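Local structure of probable Rab-related GTPase (Acanthamoeba polyphaga mimivirus, 5XC5) at residues D90-S93 and F94-Y98. The protein binds GTP with a magnesium ion as a Rab-family small GTPase of a giant virus and may take part in protein transport. The protein carries 1 engineered substitution. Sequence-based numbering, arbitrary orientation.
Sequences DRES and FDDVY
Arg91 reaches Asp95 one turn ahead through a loose salt bridge: NE stands 3.4 Å from Asp95 OD1, and an N-H...O angle of 138° marks the hydrogen bond as weak. A water that donates to Asp95 OD2 also accepts weakly from Arg91 NE. The bend of the arginine chain at chi2 (66°) carries its guanidinium alongside Phe94, whose CD2 sits 4.0 Å above the centre of one guanidinium face; with the planes 72° apart, this is not a parallel stack. The stronger polar partner of Arg91 is Glu134, bridged through NH2, which also donates to Arg129 O. On another side of the helix, the acidic groups of Glu92 and Asp96 share a water that donates to Glu92 OE2 (2.6 Å) and Asp96 OD1 (2.9 Å), probably easing their like charges; Asp96 OD2 bonds Ser13 OG of the GTP-binding loop. Beneath these side chains, Asp95 N meets Arg91 O at 2.9 Å in a nearly straight bond. Asp90 O takes two donors, Phe94 N and, at 2.7 Å, Ser93 OG, while Ser93 OG in turn accepts from Asp87 N. Asp90 OD1 accepts from Ser93 N at 3.2 Å, approached from above the carboxylate plane. Asp90 is thus the N-cap of helix 91-107, the crossover between parallel strands 81-87 and 113-119 in the Ras-like P-loop GTPase fold.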
# COMPACT_ATOMS: atom_id res chain seq x y z
N ASP A 90 6.49 -10.36 -9.61
CA ASP A 90 7.82 -9.80 -9.37
C ASP A 90 8.29 -10.38 -8.04
O ASP A 90 7.98 -9.86 -6.97
CB ASP A 90 7.73 -8.28 -9.36
CG ASP A 90 9.07 -7.59 -9.24
OD1 ASP A 90 10.06 -8.22 -8.82
OD2 ASP A 90 9.11 -6.37 -9.53
N ARG A 91 9.06 -11.47 -8.12
CA ARG A 91 9.48 -12.18 -6.92
C ARG A 91 10.32 -11.30 -6.00
O ARG A 91 10.14 -11.32 -4.77
CB ARG A 91 10.27 -13.43 -7.31
CG ARG A 91 10.71 -14.23 -6.13
CD ARG A 91 9.51 -14.82 -5.42
NE ARG A 91 9.82 -15.26 -4.07
CZ ARG A 91 9.10 -16.15 -3.40
NH1 ARG A 91 9.46 -16.49 -2.16
NH2 ARG A 91 8.04 -16.72 -3.95
N GLU A 92 11.25 -10.54 -6.57
CA GLU A 92 12.06 -9.64 -5.75
C GLU A 92 11.19 -8.63 -5.02
O GLU A 92 11.47 -8.29 -3.87
CB GLU A 92 13.11 -8.95 -6.63
CG GLU A 92 13.98 -7.94 -5.91
CD GLU A 92 14.97 -7.26 -6.84
OE1 GLU A 92 14.74 -7.25 -8.07
OE2 GLU A 92 15.99 -6.72 -6.33
N SER A 93 10.13 -8.13 -5.67
CA SER A 93 9.27 -7.16 -5.00
C SER A 93 8.59 -7.78 -3.78
O SER A 93 8.38 -7.10 -2.76
CB SER A 93 8.26 -6.55 -5.99
OG SER A 93 7.12 -7.37 -6.21
N PHE A 94 8.24 -9.07 -3.86
CA PHE A 94 7.70 -9.75 -2.69
C PHE A 94 8.77 -9.94 -1.61
O PHE A 94 8.52 -9.68 -0.44
CB PHE A 94 7.07 -11.09 -3.07
CG PHE A 94 6.62 -11.88 -1.89
CD1 PHE A 94 5.50 -11.50 -1.17
CD2 PHE A 94 7.34 -12.99 -1.48
CE1 PHE A 94 5.10 -12.21 -0.05
CE2 PHE A 94 6.94 -13.72 -0.36
CZ PHE A 94 5.82 -13.33 0.35
N ASP A 95 9.96 -10.41 -1.99
CA ASP A 95 11.01 -10.55 -1.00
C ASP A 95 11.33 -9.21 -0.33
O ASP A 95 11.64 -9.17 0.87
CB ASP A 95 12.27 -11.17 -1.62
CG ASP A 95 12.03 -12.58 -2.16
OD1 ASP A 95 11.14 -13.30 -1.64
OD2 ASP A 95 12.74 -12.98 -3.10
N ASP A 96 11.20 -8.11 -1.07
CA ASP A 96 11.44 -6.77 -0.53
C ASP A 96 10.44 -6.38 0.56
O ASP A 96 10.75 -5.50 1.37
CB ASP A 96 11.37 -5.72 -1.65
CG ASP A 96 12.51 -5.83 -2.64
OD1 ASP A 96 13.53 -6.49 -2.35
OD2 ASP A 96 12.38 -5.22 -3.73
N VAL A 97 9.24 -6.98 0.58
CA VAL A 97 8.22 -6.59 1.56
C VAL A 97 8.75 -6.69 2.98
O VAL A 97 8.51 -5.81 3.82
CB VAL A 97 6.92 -7.41 1.37
CG1 VAL A 97 5.95 -7.17 2.53
CG2 VAL A 97 6.24 -7.07 0.06
N TYR A 98 9.49 -7.77 3.28
CA TYR A 98 10.05 -7.91 4.62
C TYR A 98 10.86 -6.69 5.01
O TYR A 98 10.75 -6.19 6.14
CB TYR A 98 10.93 -9.15 4.76
CG TYR A 98 11.38 -9.33 6.21
CD1 TYR A 98 12.50 -8.67 6.71
CD2 TYR A 98 10.64 -10.11 7.09
CE1 TYR A 98 12.88 -8.80 8.05
CE2 TYR A 98 11.02 -10.26 8.41
CZ TYR A 98 12.13 -9.61 8.89
OH TYR A 98 12.48 -9.78 10.21
O HOH W 1 12.78 -15.80 -3.44
O HOH W 2 15.90 -5.84 -3.84